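Local coordinates for protein glutamate racemase (Campylobacter jejuni, PDB 3UHF) that belongs to the aspartate/glutamate racemase family of two-domain alpha/beta enzymes and holds D-glutamic acid in the cleft between its two parallel sheets, at residues Glu134-Ala139 against Asp198-Ala203; Glu51-Gly56 against His251-Ser256. All coordinates share one frame; numbering follows the deposited sequence. Where two conformers were deposited one is given.

Contact 1 (Glu134-Ala139 against Asp198-Ala203)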
ATOM      1  N   GLU A 134       6.767  13.090  16.823  0.50 24.94           N
ATOM      2  CA  GLU A 134       7.660  12.012  16.406  0.50 23.68           C
ATOM      3  C   GLU A 134       6.996  11.070  15.409  0.50 19.50           C
ATOM      4  O   GLU A 134       5.900  10.572  15.656  0.50 23.46           O
ATOM      5  CB  GLU A 134       8.071  11.191  17.630  0.50 25.66           C
ATOM      6  CG  GLU A 134       8.610  12.007  18.789  0.50 31.53           C
ATOM      7  CD  GLU A 134      10.121  12.068  18.800  0.50 41.48           C
ATOM      8  OE1 GLU A 134      10.750  11.287  18.052  0.50 38.65           O
ATOM      9  OE2 GLU A 134      10.675  12.907  19.545  0.50 42.21           O
ATOM     10  N   ILE A 135       7.674  10.799  14.298  1.00 18.02           N
ATOM     11  CA  ILE A 135       7.175   9.840  13.328  1.00 15.34           C
ATOM     12  C   ILE A 135       8.150   8.671  13.174  1.00 21.25           C
ATOM     13  O   ILE A 135       9.355   8.871  13.048  1.00 21.36           O
ATOM     14  CB  ILE A 135       7.020  10.491  11.933  1.00 16.93           C
ATOM     15  CG1 ILE A 135       6.058  11.674  11.999  1.00 21.22           C
ATOM     16  CG2 ILE A 135       6.538   9.465  10.885  1.00 19.73           C
ATOM     17  CD1 ILE A 135       6.003  12.453  10.712  1.00 23.78           C
ATOM     18  N   LEU A 136       7.618   7.456  13.178  1.00 17.98           N
ATOM     19  CA  LEU A 136       8.402   6.280  12.811  1.00 16.73           C
ATOM     20  C   LEU A 136       7.821   5.728  11.510  1.00 15.36           C
ATOM     21  O   LEU A 136       6.622   5.449  11.423  1.00 20.06           O
ATOM     22  CB  LEU A 136       8.344   5.222  13.913  1.00 17.96           C
ATOM     23  CG  LEU A 136       8.948   3.865  13.517  1.00 21.05           C
ATOM     24  CD1 LEU A 136      10.400   4.057  13.105  1.00 21.12           C
ATOM     25  CD2 LEU A 136       8.818   2.880  14.680  1.00 19.54           C
ATOM     26  N   VAL A 137       8.659   5.629  10.483  1.00 18.28           N
ATOM     27  CA  VAL A 137       8.241   5.027   9.228  1.00 14.68           C
ATOM     28  C   VAL A 137       8.842   3.629   9.178  1.00 16.62           C
ATOM     29  O   VAL A 137      10.050   3.487   9.318  1.00 17.44           O
ATOM     30  CB  VAL A 137       8.788   5.805   8.030  1.00 15.46           C
ATOM     31  CG1 VAL A 137       8.324   5.161   6.732  1.00 19.91           C
ATOM     32  CG2 VAL A 137       8.333   7.268   8.101  1.00 17.84           C
ATOM     33  N   ILE A 138       8.010   2.603   9.020  1.00 15.95           N
ATOM     34  CA  ILE A 138       8.544   1.241   8.848  1.00 16.47           C
ATOM     35  C   ILE A 138       8.136   0.719   7.481  1.00 18.38           C
ATOM     36  O   ILE A 138       7.017   0.961   7.035  1.00 16.76           O
ATOM     37  CB  ILE A 138       8.106   0.276   9.977  1.00 16.22           C
ATOM     38  CG1 ILE A 138       6.572   0.214  10.089  1.00 18.56           C
ATOM     39  CG2 ILE A 138       8.770   0.702  11.288  1.00 16.59           C
ATOM     40  CD1 ILE A 138       6.044  -0.918  11.016  1.00 16.97           C
ATOM     41  N   ALA A 139       9.043   0.003   6.812  1.00 16.16           N
ATOM     42  CA  ALA A 139       8.820  -0.349   5.423  1.00 15.39           C
ATOM     43  C   ALA A 139       9.856  -1.369   4.996  1.00 15.99           C
ATOM     44  O   ALA A 139      10.687  -1.778   5.796  1.00 15.92           O
ATOM     45  CB  ALA A 139       8.926   0.905   4.528  1.00 13.51           C
ATOM     46  N   ASP A 198       4.802   9.250  17.957  1.00 24.41           N
ATOM     47  CA  ASP A 198       3.437   9.746  17.975  1.00 24.56           C
ATOM     48  C   ASP A 198       2.633   9.179  16.813  1.00 22.77           C
ATOM     49  O   ASP A 198       1.415   8.993  16.920  1.00 20.85           O
ATOM     50  CB  ASP A 198       3.426  11.276  17.955  1.00 24.00           C
ATOM     51  CG  ASP A 198       4.087  11.866  19.188  1.00 31.67           C
ATOM     52  OD1 ASP A 198       3.505  11.728  20.284  1.00 33.21           O
ATOM     53  OD2 ASP A 198       5.189  12.455  19.067  1.00 27.16           O
ATOM     54  N   ALA A 199       3.315   8.907  15.700  1.00 22.99           N
ATOM     55  CA  ALA A 199       2.682   8.249  14.562  1.00 21.22           C
ATOM     56  C   ALA A 199       3.585   7.163  13.990  1.00 20.16           C
ATOM     57  O   ALA A 199       4.790   7.357  13.846  1.00 19.51           O
ATOM     58  CB  ALA A 199       2.334   9.249  13.478  1.00 16.71           C
ATOM     59  N   LEU A 200       2.985   6.027  13.652  1.00 14.75           N
ATOM     60  CA  LEU A 200       3.725   4.937  13.000  1.00 15.35           C
ATOM     61  C   LEU A 200       3.151   4.764  11.603  1.00 14.34           C
ATOM     62  O   LEU A 200       1.979   4.397  11.447  1.00 17.67           O
ATOM     63  CB  LEU A 200       3.541   3.651  13.797  1.00 16.71           C
ATOM     64  CG  LEU A 200       4.141   2.370  13.206  1.00 20.47           C
ATOM     65  CD1 LEU A 200       5.645   2.496  13.099  1.00 22.30           C
ATOM     66  CD2 LEU A 200       3.761   1.185  14.078  1.00 23.65           C
ATOM     67  N   ILE A 201       3.940   5.073  10.579  1.00 15.08           N
ATOM     68  CA  ILE A 201       3.443   4.893   9.227  1.00 14.62           C
ATOM     69  C   ILE A 201       3.647   3.437   8.807  1.00 16.53           C
ATOM     70  O   ILE A 201       4.782   2.943   8.746  1.00 16.13           O
ATOM     71  CB  ILE A 201       4.110   5.829   8.203  1.00 13.83           C
ATOM     72  CG1 ILE A 201       3.983   7.298   8.656  1.00 21.49           C
ATOM     73  CG2 ILE A 201       3.425   5.653   6.859  1.00 13.92           C
ATOM     74  CD1 ILE A 201       4.548   8.313   7.653  1.00 19.44           C
ATOM     75  N   LEU A 202       2.547   2.749   8.527  1.00 16.47           N
ATOM     76  CA  LEU A 202       2.630   1.367   8.063  1.00 18.49           C
ATOM     77  C   LEU A 202       2.933   1.388   6.568  1.00 15.33           C
ATOM     78  O   LEU A 202       2.040   1.174   5.732  1.00 18.90           O
ATOM     79  CB  LEU A 202       1.311   0.649   8.333  1.00 17.71           C
ATOM     80  CG  LEU A 202       0.864   0.642   9.800  1.00 21.49           C
ATOM     81  CD1 LEU A 202      -0.484  -0.034   9.937  1.00 24.89           C
ATOM     82  CD2 LEU A 202       1.894  -0.065  10.684  1.00 23.03           C
ATOM     83  N   ALA A 203       4.187   1.682   6.237  1.00 15.65           N
ATOM     84  CA  ALA A 203       4.561   1.977   4.859  1.00 16.38           C
ATOM     85  C   ALA A 203       4.893   0.714   4.077  1.00 16.89           C
ATOM     86  O   ALA A 203       5.906   0.657   3.363  1.00 15.50           O
ATOM     87  CB  ALA A 203       5.750   2.956   4.836  1.00 13.87           C
TER

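Contact 2 (Glu51-Gly56 against His251-Ser256)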
ATOM      1  N   GLU A  51     -16.002  -1.299 -10.419  1.00 31.85           N
ATOM      2  CA  GLU A  51     -15.243  -2.493 -10.763  1.00 32.18           C
ATOM      3  C   GLU A  51     -13.759  -2.266 -10.541  1.00 34.05           C
ATOM      4  O   GLU A  51     -13.223  -1.219 -10.892  1.00 32.27           O
ATOM      5  CB  GLU A  51     -15.507  -2.894 -12.214  1.00 38.34           C
ATOM      6  CG  GLU A  51     -14.946  -4.254 -12.607  1.00 47.69           C
ATOM      7  CD  GLU A  51     -15.500  -4.743 -13.937  1.00 64.09           C
ATOM      8  OE1 GLU A  51     -15.967  -3.906 -14.740  1.00 62.03           O
ATOM      9  OE2 GLU A  51     -15.480  -5.968 -14.177  1.00 72.36           O
ATOM     10  N   ILE A  52     -13.097  -3.259  -9.957  1.00 30.59           N
ATOM     11  CA  ILE A  52     -11.680  -3.149  -9.650  1.00 25.57           C
ATOM     12  C   ILE A  52     -10.942  -4.390 -10.149  1.00 27.72           C
ATOM     13  O   ILE A  52     -11.337  -5.519  -9.846  1.00 31.21           O
ATOM     14  CB  ILE A  52     -11.437  -3.004  -8.141  1.00 28.80           C
ATOM     15  CG1 ILE A  52     -12.197  -1.800  -7.571  1.00 30.16           C
ATOM     16  CG2 ILE A  52      -9.950  -2.870  -7.862  1.00 29.39           C
ATOM     17  CD1 ILE A  52     -12.022  -1.622  -6.075  1.00 27.50           C
ATOM     18  N   ILE A  53      -9.890  -4.172 -10.931  1.00 27.06           N
ATOM     19  CA  ILE A  53      -9.044  -5.265 -11.406  1.00 27.62           C
ATOM     20  C   ILE A  53      -7.772  -5.264 -10.579  1.00 29.98           C
ATOM     21  O   ILE A  53      -6.998  -4.310 -10.643  1.00 27.82           O
ATOM     22  CB  ILE A  53      -8.647  -5.082 -12.891  1.00 27.81           C
ATOM     23  CG1 ILE A  53      -9.870  -4.751 -13.763  1.00 37.20           C
ATOM     24  CG2 ILE A  53      -7.894  -6.310 -13.410  1.00 31.60           C
ATOM     25  CD1 ILE A  53     -10.972  -5.771 -13.708  1.00 42.61           C
ATOM     26  N   TYR A  54      -7.566  -6.326  -9.797  1.00 26.39           N
ATOM     27  CA  TYR A  54      -6.364  -6.481  -8.972  1.00 24.29           C
ATOM     28  C   TYR A  54      -5.379  -7.416  -9.671  1.00 23.67           C
ATOM     29  O   TYR A  54      -5.763  -8.468 -10.168  1.00 26.18           O
ATOM     30  CB  TYR A  54      -6.724  -7.052  -7.589  1.00 22.09           C
ATOM     31  CG  TYR A  54      -5.558  -7.170  -6.622  1.00 19.88           C
ATOM     32  CD1 TYR A  54      -5.281  -6.157  -5.705  1.00 21.92           C
ATOM     33  CD2 TYR A  54      -4.734  -8.296  -6.620  1.00 23.17           C
ATOM     34  CE1 TYR A  54      -4.225  -6.257  -4.816  1.00 22.64           C
ATOM     35  CE2 TYR A  54      -3.664  -8.401  -5.727  1.00 21.68           C
ATOM     36  CZ  TYR A  54      -3.420  -7.378  -4.833  1.00 24.21           C
ATOM     37  OH  TYR A  54      -2.375  -7.459  -3.941  1.00 18.61           O
ATOM     38  N   TYR A  55      -4.117  -7.009  -9.724  1.00 24.41           N
ATOM     39  CA  TYR A  55      -3.066  -7.848 -10.278  1.00 27.51           C
ATOM     40  C   TYR A  55      -1.905  -7.869  -9.303  1.00 24.23           C
ATOM     41  O   TYR A  55      -1.404  -6.815  -8.897  1.00 23.46           O
ATOM     42  CB  TYR A  55      -2.595  -7.325 -11.637  1.00 27.45           C
ATOM     43  CG  TYR A  55      -1.402  -8.082 -12.213  1.00 31.36           C
ATOM     44  CD1 TYR A  55      -1.488  -9.435 -12.518  1.00 32.48           C
ATOM     45  CD2 TYR A  55      -0.207  -7.435 -12.474  1.00 30.20           C
ATOM     46  CE1 TYR A  55      -0.397 -10.128 -13.052  1.00 32.95           C
ATOM     47  CE2 TYR A  55       0.878  -8.106 -13.008  1.00 34.73           C
ATOM     48  CZ  TYR A  55       0.783  -9.454 -13.292  1.00 37.24           C
ATOM     49  OH  TYR A  55       1.874 -10.110 -13.826  1.00 33.23           O
ATOM     50  N   GLY A  56      -1.487  -9.073  -8.911  1.00 25.32           N
ATOM     51  CA  GLY A  56      -0.361  -9.223  -8.009  1.00 23.21           C
ATOM     52  C   GLY A  56       0.725 -10.032  -8.698  1.00 20.59           C
ATOM     53  O   GLY A  56       0.433 -11.059  -9.299  1.00 21.99           O
ATOM     54  N   HIS A 251     -12.075  -8.459  -9.807  1.00 29.96           N
ATOM     55  CA  HIS A 251     -11.422  -9.465 -10.641  1.00 30.30           C
ATOM     56  C   HIS A 251      -9.980  -9.596 -10.188  1.00 32.62           C
ATOM     57  O   HIS A 251      -9.294  -8.590 -10.009  1.00 31.57           O
ATOM     58  CB  HIS A 251     -11.457  -9.065 -12.112  1.00 35.51           C
ATOM     59  CG  HIS A 251     -12.840  -8.962 -12.674  1.00 42.43           C
ATOM     60  ND1 HIS A 251     -13.614 -10.069 -12.949  1.00 41.94           N
ATOM     61  CD2 HIS A 251     -13.590  -7.886 -13.005  1.00 43.74           C
ATOM     62  CE1 HIS A 251     -14.781  -9.677 -13.429  1.00 49.51           C
ATOM     63  NE2 HIS A 251     -14.791  -8.358 -13.475  1.00 44.38           N
ATOM     64  N   PHE A 252      -9.529 -10.834 -10.006  1.00 29.25           N
ATOM     65  CA  PHE A 252      -8.178 -11.094  -9.523  1.00 26.33           C
ATOM     66  C   PHE A 252      -7.321 -11.763 -10.583  1.00 31.85           C
ATOM     67  O   PHE A 252      -7.738 -12.741 -11.206  1.00 31.32           O
ATOM     68  CB  PHE A 252      -8.236 -11.976  -8.275  1.00 27.31           C
ATOM     69  CG  PHE A 252      -8.909 -11.315  -7.115  1.00 28.01           C
ATOM     70  CD1 PHE A 252     -10.257 -11.523  -6.865  1.00 32.56           C
ATOM     71  CD2 PHE A 252      -8.191 -10.471  -6.279  1.00 25.14           C
ATOM     72  CE1 PHE A 252     -10.880 -10.902  -5.796  1.00 37.08           C
ATOM     73  CE2 PHE A 252      -8.810  -9.842  -5.208  1.00 29.43           C
ATOM     74  CZ  PHE A 252     -10.159 -10.055  -4.973  1.00 30.21           C
ATOM     75  N   TYR A 253      -6.121 -11.232 -10.776  1.00 26.33           N
ATOM     76  CA  TYR A 253      -5.126 -11.855 -11.640  1.00 29.44           C
ATOM     77  C   TYR A 253      -3.788 -11.948 -10.923  1.00 27.26           C
ATOM     78  O   TYR A 253      -3.481 -11.128 -10.063  1.00 26.82           O
ATOM     79  CB  TYR A 253      -4.970 -11.056 -12.926  1.00 30.37           C
ATOM     80  CG  TYR A 253      -6.244 -10.971 -13.736  1.00 28.85           C
ATOM     81  CD1 TYR A 253      -6.527 -11.911 -14.721  1.00 31.71           C
ATOM     82  CD2 TYR A 253      -7.163  -9.953 -13.521  1.00 29.43           C
ATOM     83  CE1 TYR A 253      -7.692 -11.836 -15.468  1.00 35.29           C
ATOM     84  CE2 TYR A 253      -8.334  -9.867 -14.267  1.00 33.79           C
ATOM     85  CZ  TYR A 253      -8.593 -10.809 -15.235  1.00 35.46           C
ATOM     86  OH  TYR A 253      -9.751 -10.725 -15.979  1.00 37.08           O
ATOM     87  N   ALA A 254      -2.992 -12.956 -11.265  1.00 26.55           N
ATOM     88  CA  ALA A 254      -1.681 -13.079 -10.657  1.00 27.78           C
ATOM     89  C   ALA A 254      -0.728 -13.769 -11.612  1.00 30.30           C
ATOM     90  O   ALA A 254      -1.151 -14.571 -12.452  1.00 32.40           O
ATOM     91  CB  ALA A 254      -1.765 -13.850  -9.332  1.00 27.24           C
ATOM     92  N   SER A 255       0.557 -13.468 -11.480  1.00 25.77           N
ATOM     93  CA  SER A 255       1.550 -14.078 -12.360  1.00 28.06           C
ATOM     94  C   SER A 255       1.871 -15.518 -11.953  1.00 32.42           C
ATOM     95  O   SER A 255       2.604 -16.219 -12.655  1.00 31.86           O
ATOM     96  CB  SER A 255       2.811 -13.224 -12.430  1.00 26.30           C
ATOM     97  OG  SER A 255       3.330 -12.969 -11.138  1.00 24.90           O
ATOM     98  N   SER A 256       1.328 -15.958 -10.823  1.00 27.16           N
ATOM     99  CA  SER A 256       1.422 -17.369 -10.434  1.00 34.67           C
ATOM    100  C   SER A 256       0.276 -17.736  -9.498  1.00 37.93           C
ATOM    101  O   SER A 256      -0.189 -16.890  -8.745  1.00 39.00           O
ATOM    102  CB  SER A 256       2.764 -17.658  -9.760  1.00 36.86           C
ATOM    103  OG  SER A 256       2.873 -16.961  -8.534  1.00 39.79           O
TER

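Contact 1 (Glu134-Ala139 against Asp198-Ala203)
Two neighbouring parallel strands, 135-139 and 199-202, meet here in the middle of the four-stranded sheet of one alpha/beta domain of the racemase fold. Strand 161-165 pairs with the other edge of 135-139, and 223-226 lies beyond 199-202. The backbone ladder becomes less even toward its C-terminal end. Leu136 N donates to Ala199 O at 2.9 Å, and Leu136 O accepts Ile201 N at 2.8 Å. Ile138 N continues the ladder to Ile201 O at a longer 3.3 Å.

Ile135, Val137 and Ile201 share one face. The tip of Ile201, CD1, lies 4.0 Å from Val137 CG2 and also touches Ile135 CG2. CG1 of Ile201 stands anti to the carbonyl carbon (chi1 -54°), and an extended chi2 brings CD1 up against both methyls. Helices 117-128 and 148-155 pack over this face, with Thr124 and Tyr149 both touching Ile201.

On the other face Leu136 and Leu200 run alongside each other. Leu200 CD1 is 3.6 Å from Leu136 CD2 and also reaches CG1 of Ile138, which crosses it at a slant. Phe218 of helix 211-218 touches both leucines.

At the C-terminal end Leu202 centres an inverse gamma turn, and Ala203 N bonds only weakly to Ile138 O. The side chain of Ala139 is about 6 Å from the bound D-glutamic acid. The N-terminal end closes with a side chain: Asp198 OD2 uses its anti lone pair to take Glu134 N at 2.8 Å, in a nearly straight bond (169°).

Contact 2 (Glu51-Gly56 against His251-Ser256)
His251 and Glu51 meet at the start of a parallel strand pair, 51-56 with 249-254, in the five-stranded sheet of the other alpha/beta domain. Strand 249-254 is the outermost strand on this side. From CB outward, His251 rests on Ile53 CD1, which CB, CG and CD2 all touch. The chain turns so that CG lies beside the backbone N (chi1 -63°), and the ring crosses the isoleucine at a slant. His251 CD2 is 3.4 Å from Ile53 CD1. At the tip, NE2 of His251 donates to Glu51 OE2 at 2.6 Å, a weak bond bent to 126°. OE2 sits at the ring edge near its plane, beside both NE2 and CD2, which accounts for the bend. The carboxylate is turned 44° from the ring. An extended Glu51 chain, with CG anti to the backbone N, brings the acid across.

The backbone bonds follow the parallel pattern: Tyr54 N meets His251 O at 2.9 Å, and Tyr54 O takes Tyr253 N. Tyr253 continues the His251 face. Tyr253 CE2 lies 3.7 Å from Ile53 CG2, and Tyr253 CB touches Tyr55 CD1. Beyond the pair, the Tyr55 ring stacks with Phe81.

On the other face Tyr54 CB lies 3.9 Å from Phe252 CD2. The two side chains cross, and helices 37-45 and 258-268 pack against both. The Tyr54 hydroxyl is bonded to Gly33 O, and the Tyr54 side chain is about 7 Å from D-glutamic acid.

At the C-terminal end Gly56 O accepts Ser255 N at 3.3 Å. Ser255 OG bonds to Asp57 and Ala59, while Ser255 CB touches Tyr55 OH at 3.5 Å.

Overall arrangement
Both contacts pair parallel strands, but in different sheets, on opposite sides of the chain centre. Their centres are 29 Å apart and they do not touch. Along the chain, both segments of contact 1 fall between those of contact 2, so 249-254 returns to the first sheet after the second is complete. Contact 1 joins two inner strands and is largely buried. Its side chains are mainly aliphatic, between helices on both faces. Contact 2 involves an outermost strand and is only partly buried, with aromatic rings and a histidine-glutamate pair. Each places one side chain near D-glutamic acid, Ala139 at about 6 Å and Tyr54 at about 7 Å.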